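Local coordinates for tubulin-like protein CetZ1 (Haloferax volcanii, PDB 4B46), which binds and hydrolyses GTP and controls archaeal cell shape, being essential for the rod-shaped cell type needed for efficient swimming, at residues 269-274 and 305-310; 231-236 and 339-344; 32-37 and 48-53. All blocks are in the same frame, centred on the assembly; numbering follows the deposited sequence.

Contact 1 of 3, residues 269-274 and 305-310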
ATOM      1  N   ASN A 269      12.394  21.639  16.061  1.00 35.89           N
ATOM      2  CA  ASN A 269      13.554  20.788  15.793  1.00 33.67           C
ATOM      3  C   ASN A 269      13.249  19.284  15.815  1.00 34.95           C
ATOM      4  O   ASN A 269      13.809  18.518  15.031  1.00 29.53           O
ATOM      5  CB  ASN A 269      14.693  21.106  16.764  1.00 32.00           C
ATOM      6  CG  ASN A 269      15.203  22.523  16.618  1.00 44.50           C
ATOM      7  OD1 ASN A 269      15.050  23.143  15.565  1.00 47.19           O
ATOM      8  ND2 ASN A 269      15.814  23.048  17.675  1.00 45.31           N
ATOM      9  N   ARG A 270      12.376  18.863  16.722  1.00 38.15           N
ATOM     10  CA  ARG A 270      11.973  17.463  16.789  1.00 38.45           C
ATOM     11  C   ARG A 270      11.268  17.056  15.496  1.00 34.58           C
ATOM     12  O   ARG A 270      11.502  15.975  14.951  1.00 31.06           O
ATOM     13  CB  ARG A 270      11.044  17.241  17.985  1.00 48.15           C
ATOM     14  CG  ARG A 270      10.634  15.791  18.200  1.00 59.82           C
ATOM     15  CD  ARG A 270       9.266  15.682  18.855  1.00 67.41           C
ATOM     16  NE  ARG A 270       8.268  16.445  18.109  1.00 72.47           N
ATOM     17  CZ  ARG A 270       7.752  17.599  18.518  1.00 73.77           C
ATOM     18  NH1 ARG A 270       8.124  18.121  19.679  1.00 76.15           N
ATOM     19  NH2 ARG A 270       6.859  18.228  17.768  1.00 74.06           N
ATOM     20  N   ILE A 271      10.403  17.939  15.008  1.00 26.90           N
ATOM     21  CA  ILE A 271       9.680  17.701  13.773  1.00 30.23           C
ATOM     22  C   ILE A 271      10.613  17.631  12.574  1.00 30.19           C
ATOM     23  O   ILE A 271      10.518  16.713  11.764  1.00 25.63           O
ATOM     24  CB  ILE A 271       8.620  18.787  13.523  1.00 26.75           C
ATOM     25  CG1 ILE A 271       7.439  18.600  14.474  1.00 32.41           C
ATOM     26  CG2 ILE A 271       8.142  18.746  12.075  1.00 22.81           C
ATOM     27  CD1 ILE A 271       6.358  19.665  14.324  1.00 33.37           C
ATOM     28  N   THR A 272      11.513  18.601  12.453  1.00 27.72           N
ATOM     29  CA  THR A 272      12.398  18.611  11.298  1.00 26.00           C
ATOM     30  C   THR A 272      13.326  17.399  11.316  1.00 26.09           C
ATOM     31  O   THR A 272      13.689  16.876  10.263  1.00 22.97           O
ATOM     32  CB  THR A 272      13.206  19.915  11.192  1.00 23.30           C
ATOM     33  OG1 THR A 272      13.931  20.137  12.406  1.00 29.47           O
ATOM     34  CG2 THR A 272      12.279  21.077  10.952  1.00 25.02           C
ATOM     35  N   SER A 273      13.694  16.952  12.517  1.00 30.62           N
ATOM     36  CA  SER A 273      14.489  15.732  12.679  1.00 28.28           C
ATOM     37  C   SER A 273      13.765  14.475  12.200  1.00 27.57           C
ATOM     38  O   SER A 273      14.352  13.647  11.506  1.00 24.73           O
ATOM     39  CB  SER A 273      14.933  15.557  14.136  1.00 31.85           C
ATOM     40  OG  SER A 273      15.998  16.439  14.441  1.00 46.80           O
ATOM     41  N   LEU A 274      12.499  14.321  12.587  1.00 27.74           N
ATOM     42  CA  LEU A 274      11.697  13.201  12.103  1.00 22.38           C
ATOM     43  C   LEU A 274      11.572  13.225  10.582  1.00 23.65           C
ATOM     44  O   LEU A 274      11.611  12.179   9.932  1.00 23.38           O
ATOM     45  CB  LEU A 274      10.296  13.231  12.707  1.00 27.55           C
ATOM     46  CG  LEU A 274      10.040  12.636  14.086  1.00 31.45           C
ATOM     47  CD1 LEU A 274       8.546  12.684  14.346  1.00 36.84           C
ATOM     48  CD2 LEU A 274      10.568  11.201  14.196  1.00 27.06           C
ATOM     49  N   HIS A 305       2.543  18.557  20.656  1.00 38.45           N
ATOM     50  CA  HIS A 305       3.862  18.292  20.085  1.00 39.95           C
ATOM     51  C   HIS A 305       3.890  18.470  18.569  1.00 39.17           C
ATOM     52  O   HIS A 305       4.723  17.883  17.886  1.00 39.02           O
ATOM     53  CB  HIS A 305       4.341  16.887  20.456  1.00 45.98           C
ATOM     54  CG  HIS A 305       4.558  16.693  21.924  1.00 56.90           C
ATOM     55  ND1 HIS A 305       3.681  15.986  22.718  1.00 63.93           N
ATOM     56  CD2 HIS A 305       5.546  17.120  22.744  1.00 59.75           C
ATOM     57  CE1 HIS A 305       4.122  15.982  23.963  1.00 65.03           C
ATOM     58  NE2 HIS A 305       5.253  16.662  24.006  1.00 64.30           N
ATOM     59  N   LEU A 306       2.965  19.271  18.047  1.00 35.65           N
ATOM     60  CA  LEU A 306       2.935  19.603  16.626  1.00 31.43           C
ATOM     61  C   LEU A 306       2.886  21.120  16.492  1.00 34.21           C
ATOM     62  O   LEU A 306       2.281  21.791  17.319  1.00 35.94           O
ATOM     63  CB  LEU A 306       1.695  19.008  15.957  1.00 26.30           C
ATOM     64  CG  LEU A 306       1.462  17.499  15.964  1.00 27.46           C
ATOM     65  CD1 LEU A 306       0.059  17.161  15.434  1.00 26.93           C
ATOM     66  CD2 LEU A 306       2.519  16.773  15.153  1.00 31.06           C
ATOM     67  N   ASN A 307       3.533  21.663  15.465  1.00 31.95           N
ATOM     68  CA  ASN A 307       3.408  23.089  15.167  1.00 31.69           C
ATOM     69  C   ASN A 307       3.533  23.373  13.674  1.00 36.58           C
ATOM     70  O   ASN A 307       3.855  22.471  12.899  1.00 36.13           O
ATOM     71  CB  ASN A 307       4.363  23.957  16.013  1.00 25.11           C
ATOM     72  CG  ASN A 307       5.837  23.792  15.644  1.00 27.78           C
ATOM     73  OD1 ASN A 307       6.195  23.142  14.665  1.00 33.21           O
ATOM     74  ND2 ASN A 307       6.704  24.406  16.444  1.00 29.58           N
ATOM     75  N   ARG A 308       3.258  24.609  13.267  1.00 37.36           N
ATOM     76  CA  ARG A 308       3.285  24.940  11.847  1.00 36.35           C
ATOM     77  C   ARG A 308       4.715  25.086  11.340  1.00 30.66           C
ATOM     78  O   ARG A 308       5.028  24.705  10.214  1.00 34.07           O
ATOM     79  CB  ARG A 308       2.489  26.217  11.553  1.00 41.97           C
ATOM     80  CG  ARG A 308       2.384  26.506  10.058  1.00 54.69           C
ATOM     81  CD  ARG A 308       1.625  27.788   9.725  1.00 62.58           C
ATOM     82  NE  ARG A 308       1.364  27.864   8.288  1.00 69.25           N
ATOM     83  CZ  ARG A 308       2.158  28.466   7.407  1.00 75.57           C
ATOM     84  NH1 ARG A 308       3.270  29.068   7.810  1.00 75.07           N
ATOM     85  NH2 ARG A 308       1.836  28.471   6.117  1.00 78.35           N
ATOM     86  N   LYS A 309       5.580  25.628  12.186  1.00 23.65           N
ATOM     87  CA  LYS A 309       6.943  25.951  11.789  1.00 28.57           C
ATOM     88  C   LYS A 309       7.743  24.715  11.377  1.00 27.76           C
ATOM     89  O   LYS A 309       8.492  24.751  10.403  1.00 29.72           O
ATOM     90  CB  LYS A 309       7.651  26.692  12.925  1.00 34.99           C
ATOM     91  CG  LYS A 309       8.992  27.297  12.548  1.00 45.28           C
ATOM     92  CD  LYS A 309       9.462  28.277  13.617  1.00 54.23           C
ATOM     93  CE  LYS A 309      10.821  28.859  13.274  1.00 60.44           C
ATOM     94  NZ  LYS A 309      11.210  29.952  14.210  1.00 67.75           N
ATOM     95  N   GLY A 310       7.582  23.624  12.117  1.00 27.30           N
ATOM     96  CA  GLY A 310       8.317  22.404  11.823  1.00 24.01           C
ATOM     97  C   GLY A 310       7.921  21.868  10.471  1.00 23.67           C
ATOM     98  O   GLY A 310       8.762  21.440   9.681  1.00 25.73           O
TER

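Contact 2 of 3, residues 231-236 and 339-344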
ATOM      1  N   VAL A 231       6.941   5.205   0.349  1.00 13.44           N
ATOM      2  CA  VAL A 231       6.706   5.906   1.604  1.00 14.87           C
ATOM      3  C   VAL A 231       7.902   5.854   2.559  1.00 15.20           C
ATOM      4  O   VAL A 231       8.462   4.787   2.807  1.00 17.57           O
ATOM      5  CB  VAL A 231       5.424   5.380   2.304  1.00 18.30           C
ATOM      6  CG1 VAL A 231       5.334   5.867   3.731  1.00 16.98           C
ATOM      7  CG2 VAL A 231       4.186   5.812   1.516  1.00 17.77           C
ATOM      8  N   GLY A 232       8.290   7.020   3.084  1.00 11.86           N
ATOM      9  CA  GLY A 232       9.300   7.093   4.128  1.00 12.96           C
ATOM     10  C   GLY A 232       8.628   7.294   5.466  1.00 15.47           C
ATOM     11  O   GLY A 232       7.514   7.818   5.520  1.00 19.16           O
ATOM     12  N   TYR A 233       9.291   6.903   6.550  1.00 15.27           N
ATOM     13  CA  TYR A 233       8.618   6.866   7.850  1.00 15.68           C
ATOM     14  C   TYR A 233       9.600   6.896   9.000  1.00 18.16           C
ATOM     15  O   TYR A 233      10.565   6.142   9.019  1.00 20.45           O
ATOM     16  CB  TYR A 233       7.750   5.594   7.949  1.00 14.20           C
ATOM     17  CG  TYR A 233       7.119   5.320   9.314  1.00 16.87           C
ATOM     18  CD1 TYR A 233       7.800   4.608  10.292  1.00 22.04           C
ATOM     19  CD2 TYR A 233       5.813   5.726   9.594  1.00 23.77           C
ATOM     20  CE1 TYR A 233       7.227   4.346  11.529  1.00 25.09           C
ATOM     21  CE2 TYR A 233       5.226   5.455  10.825  1.00 24.60           C
ATOM     22  CZ  TYR A 233       5.939   4.770  11.783  1.00 32.15           C
ATOM     23  OH  TYR A 233       5.365   4.508  13.004  1.00 40.20           O
ATOM     24  N   ALA A 234       9.333   7.762   9.971  1.00 19.47           N
ATOM     25  CA  ALA A 234      10.059   7.741  11.229  1.00 23.55           C
ATOM     26  C   ALA A 234       9.111   8.093  12.365  1.00 24.05           C
ATOM     27  O   ALA A 234       8.151   8.833  12.179  1.00 22.41           O
ATOM     28  CB  ALA A 234      11.247   8.701  11.193  1.00 17.16           C
ATOM     29  N   SER A 235       9.370   7.550  13.545  1.00 25.10           N
ATOM     30  CA  SER A 235       8.536   7.854  14.698  1.00 31.22           C
ATOM     31  C   SER A 235       9.357   7.836  15.969  1.00 38.48           C
ATOM     32  O   SER A 235      10.428   7.234  16.019  1.00 44.31           O
ATOM     33  CB  SER A 235       7.385   6.855  14.810  1.00 33.37           C
ATOM     34  OG  SER A 235       7.847   5.590  15.225  1.00 40.93           O
ATOM     35  N   GLU A 236       8.847   8.502  16.995  1.00 38.90           N
ATOM     36  CA  GLU A 236       9.483   8.483  18.300  1.00 40.66           C
ATOM     37  C   GLU A 236       8.480   8.828  19.394  1.00 44.03           C
ATOM     38  O   GLU A 236       7.479   9.511  19.149  1.00 36.34           O
ATOM     39  CB  GLU A 236      10.652   9.461  18.338  1.00 45.86           C
ATOM     40  CG  GLU A 236      10.273  10.891  18.066  1.00 53.25           C
ATOM     41  CD  GLU A 236      11.448  11.827  18.207  1.00 63.87           C
ATOM     42  OE1 GLU A 236      12.351  11.537  19.022  1.00 74.07           O
ATOM     43  OE2 GLU A 236      11.473  12.850  17.496  1.00 64.00           O
ATOM     44  N   LYS A 339       3.169   8.869  20.756  1.00 51.21           N
ATOM     45  CA  LYS A 339       4.186   8.875  19.710  1.00 48.25           C
ATOM     46  C   LYS A 339       3.967  10.031  18.747  1.00 45.59           C
ATOM     47  O   LYS A 339       2.833  10.454  18.518  1.00 39.36           O
ATOM     48  CB  LYS A 339       4.142   7.577  18.904  1.00 48.75           C
ATOM     49  CG  LYS A 339       4.767   6.374  19.568  1.00 51.65           C
ATOM     50  CD  LYS A 339       4.731   5.198  18.609  1.00 60.49           C
ATOM     51  CE  LYS A 339       5.318   3.939  19.224  1.00 67.65           C
ATOM     52  NZ  LYS A 339       5.264   2.797  18.259  1.00 68.31           N
ATOM     53  N   VAL A 340       5.058  10.539  18.184  1.00 40.04           N
ATOM     54  CA  VAL A 340       4.967  11.409  17.024  1.00 34.03           C
ATOM     55  C   VAL A 340       5.563  10.665  15.834  1.00 28.40           C
ATOM     56  O   VAL A 340       6.656  10.104  15.924  1.00 26.18           O
ATOM     57  CB  VAL A 340       5.689  12.755  17.234  1.00 33.70           C
ATOM     58  CG1 VAL A 340       5.552  13.625  15.991  1.00 32.11           C
ATOM     59  CG2 VAL A 340       5.123  13.482  18.445  1.00 32.92           C
ATOM     60  N   ALA A 341       4.832  10.633  14.728  1.00 24.48           N
ATOM     61  CA  ALA A 341       5.311   9.948  13.536  1.00 26.95           C
ATOM     62  C   ALA A 341       5.307  10.893  12.343  1.00 28.83           C
ATOM     63  O   ALA A 341       4.374  11.683  12.169  1.00 24.30           O
ATOM     64  CB  ALA A 341       4.452   8.728  13.249  1.00 22.24           C
ATOM     65  N   GLY A 342       6.359  10.817  11.536  1.00 25.99           N
ATOM     66  CA  GLY A 342       6.427  11.570  10.298  1.00 20.87           C
ATOM     67  C   GLY A 342       6.426  10.627   9.111  1.00 25.32           C
ATOM     68  O   GLY A 342       7.197   9.664   9.080  1.00 23.62           O
ATOM     69  N   VAL A 343       5.552  10.891   8.143  1.00 17.23           N
ATOM     70  CA  VAL A 343       5.495  10.088   6.933  1.00 16.39           C
ATOM     71  C   VAL A 343       5.720  10.979   5.732  1.00 13.07           C
ATOM     72  O   VAL A 343       5.181  12.075   5.648  1.00 15.84           O
ATOM     73  CB  VAL A 343       4.130   9.356   6.803  1.00 22.85           C
ATOM     74  CG1 VAL A 343       3.710   9.206   5.341  1.00 23.29           C
ATOM     75  CG2 VAL A 343       4.191   7.995   7.485  1.00 23.78           C
ATOM     76  N   ILE A 344       6.529  10.514   4.796  1.00 17.47           N
ATOM     77  CA  ILE A 344       6.676  11.217   3.537  1.00 15.48           C
ATOM     78  C   ILE A 344       6.200  10.309   2.418  1.00 16.24           C
ATOM     79  O   ILE A 344       6.688   9.194   2.263  1.00 17.82           O
ATOM     80  CB  ILE A 344       8.136  11.631   3.290  1.00 14.29           C
ATOM     81  CG1 ILE A 344       8.636  12.506   4.458  1.00 21.29           C
ATOM     82  CG2 ILE A 344       8.249  12.379   1.969  1.00 16.10           C
ATOM     83  CD1 ILE A 344      10.103  12.885   4.367  1.00 20.20           C
TER

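Contact 3 of 3, residues 32-37 and 48-53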
ATOM      1  N   ARG A  32     -13.274   1.886   5.687  1.00 24.53           N
ATOM      2  CA  ARG A  32     -14.724   2.014   5.665  1.00 26.95           C
ATOM      3  C   ARG A  32     -15.350   0.707   5.189  1.00 30.59           C
ATOM      4  O   ARG A  32     -16.489   0.372   5.537  1.00 27.62           O
ATOM      5  CB  ARG A  32     -15.140   3.175   4.761  1.00 35.10           C
ATOM      6  CG  ARG A  32     -16.640   3.419   4.715  1.00 44.36           C
ATOM      7  CD  ARG A  32     -17.193   3.812   6.073  1.00 54.68           C
ATOM      8  NE  ARG A  32     -18.653   3.709   6.119  1.00 62.34           N
ATOM      9  CZ  ARG A  32     -19.324   2.811   6.837  1.00 69.48           C
ATOM     10  NH1 ARG A  32     -18.673   1.935   7.585  1.00 68.68           N
ATOM     11  NH2 ARG A  32     -20.651   2.795   6.813  1.00 71.33           N
ATOM     12  N   ALA A  33     -14.591  -0.038   4.391  1.00 23.27           N
ATOM     13  CA  ALA A  33     -15.022  -1.354   3.939  1.00 24.74           C
ATOM     14  C   ALA A  33     -13.808  -2.227   3.695  1.00 19.79           C
ATOM     15  O   ALA A  33     -12.806  -1.768   3.153  1.00 21.48           O
ATOM     16  CB  ALA A  33     -15.832  -1.242   2.668  1.00 23.19           C
ATOM     17  N   ALA A  34     -13.894  -3.490   4.092  1.00 21.27           N
ATOM     18  CA  ALA A  34     -12.810  -4.422   3.813  1.00 22.23           C
ATOM     19  C   ALA A  34     -13.342  -5.711   3.179  1.00 24.28           C
ATOM     20  O   ALA A  34     -14.327  -6.282   3.642  1.00 22.50           O
ATOM     21  CB  ALA A  34     -12.022  -4.713   5.069  1.00 20.53           C
ATOM     22  N   VAL A  35     -12.694  -6.135   2.102  1.00 19.65           N
ATOM     23  CA  VAL A  35     -13.074  -7.346   1.374  1.00 19.21           C
ATOM     24  C   VAL A  35     -11.809  -8.159   1.079  1.00 18.71           C
ATOM     25  O   VAL A  35     -10.746  -7.581   0.841  1.00 19.86           O
ATOM     26  CB  VAL A  35     -13.820  -6.989   0.057  1.00 21.61           C
ATOM     27  CG1 VAL A  35     -14.010  -8.218  -0.822  1.00 21.24           C
ATOM     28  CG2 VAL A  35     -15.187  -6.342   0.366  1.00 21.97           C
ATOM     29  N   ALA A  36     -11.918  -9.485   1.134  1.00 21.44           N
ATOM     30  CA  ALA A  36     -10.801 -10.385   0.826  1.00 16.61           C
ATOM     31  C   ALA A  36     -11.209 -11.338  -0.290  1.00 19.25           C
ATOM     32  O   ALA A  36     -12.286 -11.946  -0.236  1.00 18.13           O
ATOM     33  CB  ALA A  36     -10.403 -11.182   2.056  1.00 16.53           C
ATOM     34  N   VAL A  37     -10.361 -11.450  -1.306  1.00 16.70           N
ATOM     35  CA  VAL A  37     -10.640 -12.313  -2.447  1.00 15.53           C
ATOM     36  C   VAL A  37      -9.521 -13.328  -2.566  1.00 18.03           C
ATOM     37  O   VAL A  37      -8.343 -12.963  -2.555  1.00 17.84           O
ATOM     38  CB  VAL A  37     -10.701 -11.529  -3.774  1.00 17.05           C
ATOM     39  CG1 VAL A  37     -11.112 -12.463  -4.924  1.00 17.47           C
ATOM     40  CG2 VAL A  37     -11.668 -10.339  -3.672  1.00 15.52           C
ATOM     41  N   LYS A  48      -9.333 -12.902  10.439  1.00 29.78           N
ATOM     42  CA  LYS A  48      -9.880 -12.707  11.775  1.00 34.30           C
ATOM     43  C   LYS A  48     -10.842 -11.532  11.853  1.00 31.46           C
ATOM     44  O   LYS A  48     -11.758 -11.525  12.669  1.00 37.37           O
ATOM     45  CB  LYS A  48      -8.735 -12.495  12.772  1.00 37.55           C
ATOM     46  CG  LYS A  48      -7.772 -13.660  12.867  1.00 45.99           C
ATOM     47  CD  LYS A  48      -6.586 -13.320  13.751  1.00 53.64           C
ATOM     48  CE  LYS A  48      -5.609 -14.489  13.845  1.00 56.64           C
ATOM     49  NZ  LYS A  48      -6.205 -15.669  14.531  1.00 55.45           N
ATOM     50  N   ASN A  49     -10.629 -10.542  10.996  1.00 26.64           N
ATOM     51  CA  ASN A  49     -11.285  -9.249  11.146  1.00 24.65           C
ATOM     52  C   ASN A  49     -12.202  -8.884   9.991  1.00 28.73           C
ATOM     53  O   ASN A  49     -13.037  -7.999  10.108  1.00 36.51           O
ATOM     54  CB  ASN A  49     -10.219  -8.172  11.318  1.00 26.49           C
ATOM     55  CG  ASN A  49      -9.257  -8.498  12.429  1.00 27.58           C
ATOM     56  OD1 ASN A  49      -9.669  -8.724  13.563  1.00 33.41           O
ATOM     57  ND2 ASN A  49      -7.971  -8.563  12.108  1.00 31.86           N
ATOM     58  N   ILE A  50     -12.030  -9.558   8.866  1.00 34.12           N
ATOM     59  CA  ILE A  50     -12.860  -9.307   7.704  1.00 30.05           C
ATOM     60  C   ILE A  50     -14.137 -10.137   7.806  1.00 31.19           C
ATOM     61  O   ILE A  50     -14.075 -11.343   8.014  1.00 35.88           O
ATOM     62  CB  ILE A  50     -12.081  -9.620   6.416  1.00 30.03           C
ATOM     63  CG1 ILE A  50     -10.849  -8.705   6.345  1.00 28.22           C
ATOM     64  CG2 ILE A  50     -12.973  -9.471   5.194  1.00 28.41           C
ATOM     65  CD1 ILE A  50      -9.993  -8.879   5.133  1.00 25.48           C
ATOM     66  N   PRO A  51     -15.305  -9.484   7.694  1.00 33.72           N
ATOM     67  CA  PRO A  51     -16.594 -10.184   7.816  1.00 39.47           C
ATOM     68  C   PRO A  51     -16.692 -11.374   6.857  1.00 32.21           C
ATOM     69  O   PRO A  51     -16.234 -11.273   5.722  1.00 31.66           O
ATOM     70  CB  PRO A  51     -17.613  -9.107   7.430  1.00 41.73           C
ATOM     71  CG  PRO A  51     -16.929  -7.810   7.721  1.00 45.13           C
ATOM     72  CD  PRO A  51     -15.477  -8.048   7.407  1.00 37.84           C
ATOM     73  N   LYS A  52     -17.274 -12.479   7.309  1.00 37.01           N
ATOM     74  CA  LYS A  52     -17.350 -13.694   6.494  1.00 37.91           C
ATOM     75  C   LYS A  52     -18.046 -13.440   5.164  1.00 33.55           C
ATOM     76  O   LYS A  52     -17.669 -13.997   4.141  1.00 33.87           O
ATOM     77  CB  LYS A  52     -18.054 -14.821   7.254  1.00 48.34           C
ATOM     78  CG  LYS A  52     -17.448 -15.116   8.618  1.00 57.16           C
ATOM     79  CD  LYS A  52     -17.993 -16.413   9.203  1.00 62.81           C
ATOM     80  CE  LYS A  52     -17.536 -16.604  10.642  1.00 63.34           C
ATOM     81  NZ  LYS A  52     -16.055 -16.552  10.765  1.00 64.10           N
ATOM     82  N   ASP A  53     -19.052 -12.576   5.188  1.00 30.97           N
ATOM     83  CA  ASP A  53     -19.769 -12.184   3.981  1.00 39.00           C
ATOM     84  C   ASP A  53     -18.919 -11.333   3.028  1.00 38.34           C
ATOM     85  O   ASP A  53     -19.301 -11.124   1.878  1.00 41.08           O
ATOM     86  CB  ASP A  53     -21.054 -11.441   4.359  1.00 47.29           C
ATOM     87  CG  ASP A  53     -20.872 -10.559   5.578  1.00 63.01           C
ATOM     88  OD1 ASP A  53     -21.032 -11.066   6.711  1.00 70.80           O
ATOM     89  OD2 ASP A  53     -20.558  -9.363   5.406  1.00 66.93           O
TER

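Contact 1 of 3, residues 269-274 and 305-310
I271 lays its branched side chain over the first turn of helix 308-322, with CG2 3.5 Å from G310 C and CD1 3.5 Å from N307 OD1. CG1 stands anti to the carbonyl carbon (chi1 -73°), and from it CD1 extends past the cap to within 4.1 Å of L306 CA. G310 suits its place because a beta carbon there would collide with I271 CB; its bare CA lets the two helices come to 5.3 Å between I271 CA and G310 CA. N307 is the N-cap: its OD1 accepts from G310 N at 2.9 Å, the donor N lying 37° out of the plane of the amide carbonyl, while ND2 is hydrogen-bonded to T268 OG1, near the start of helix 265-280. The contact thus joins helix 265-280 to the start of helix 308-322 in the C-terminal domain of this tubulin-like fold. N307 N and O are buried here without polar partners, and CD1 of I271 lies 3.6 Å from N307 N. An alanine at I271 would probably open a gap beside the cap, since it lacks the CD1 that touches N307 OD1 and the CG2 that packs on G310 C. At the other end H305 CB lies over the rim of the R270 guanidinium, whose plane is 87° from the imidazole; the exact placement of NH2 is doubtful. T272 adds its methyl, CG2, 3.8 Å from G310 O.

Contact 2 of 3, residues 231-236 and 339-344
Y233 meets V343 edge-on, the methyl CG2 of V343 lying in the ring plane 3.5 Å from Y233 CD2. The ring starts from a CG anti to the backbone N (chi1 173°) and extends over the neighbouring strand until CE2 is 4.1 Å from A341 CB. On this same face V231 CG1 touches V343 CG1 at 4.0 Å, and the small S235 and A341 meet CB to CB at 3.8 Å. Y233 with V343 and S235 with A341 are non-hydrogen-bonded pairs. Between and beyond them G232 with I344, A234 with G342 and E236 with V340 are hydrogen-bonded pairs, each closed by two N-H...O bonds. The shortest of these runs from G342 N to A234 O at 2.7 Å. The strands are antiparallel, their axes 169° apart. Farther out, helix 179-198, probably the counterpart of the central helix of tubulins, covers the tyrosine face with F194 and V196. Helix 265-280 covers the other face, where L274 meets V340 and A279 meets I344. Backbone bonds from A341 to A300 and from V343 to V298 show that strand 339-347 is interior to the sheet. With six main-chain bonds closing the three hydrogen-bonded pairs, the apolar side chains V231, V340, V343 and I344 can pack on the helices and the neighbouring strand, while polar E236 and K339 sit at the more exposed end.

Contact 3 of 3, residues 32-37 and 48-53
The backbone N-H of I50, the residue whose side chain packs on A34 and A36, donates weakly to D17 OD1, an oxygen that N49 N also grips. K48 N holds the other oxygen, OD2, so three successive amides of the loop fold around one carboxylate of helix 9-26. An aspartate suits this place, since its two acceptor atoms can satisfy all three amides, and those bonds are likely to favour its charged form. With its backbone held in this way, I50 turns its side chain onto strand 31-38. CG1 is anti to the carbonyl carbon (chi1 -61°), and CD1 continues the extended chain (chi2 -179°) to end 3.9 Å from A36 CB. Along the way I50 CG1 passes 4.4 Å from A34 CB, while the other branch, CG2, lies 3.8 Å from A34 O. That carbonyl is buried with no polar partner, and P51 CD approaches it at 4.3 Å. The strand alternates: A34 and A36 face the loop with small methyls that let the isoleucine settle close, whereas V35 points away. Strand 3-8, helix 9-26 and strand 31-38 form a beta-alpha-beta crossover of the Rossmann-like GTPase domain, and V16 and V20 of that helix also touch A34, so this methyl meets both the loop and the helix. Loop 48-53 belongs to the next connection, leading to strand 55-57 at the edge of the sheet. The side chain of A36 is about 5 Å from G13, a GTP-binding residue, and about 11 Å from the bound GDP.

In the fold
Contacts 1 and 2 both belong to the C-terminal domain and touch: L274 CG of helix 265-280 is 3.7 Å from E236 OE2 of the sheet. Both are partly buried, but contact 2 lies within that sheet, whereas contact 1 lies one layer out, helix against helix, and is the farthest of the three from the centre of the chain. Contact 3 is buried in the GTPase domain, with nearest atoms about 18 Å from contact 2, yet strands 31-38 and 228-237 both belong to the same mixed sheet. The chemistry follows position: paired backbone bonds at contact 2, an apolar wedge beside a capped helix end at contact 1, and a mainly apolar approach of loop to strand at contact 3.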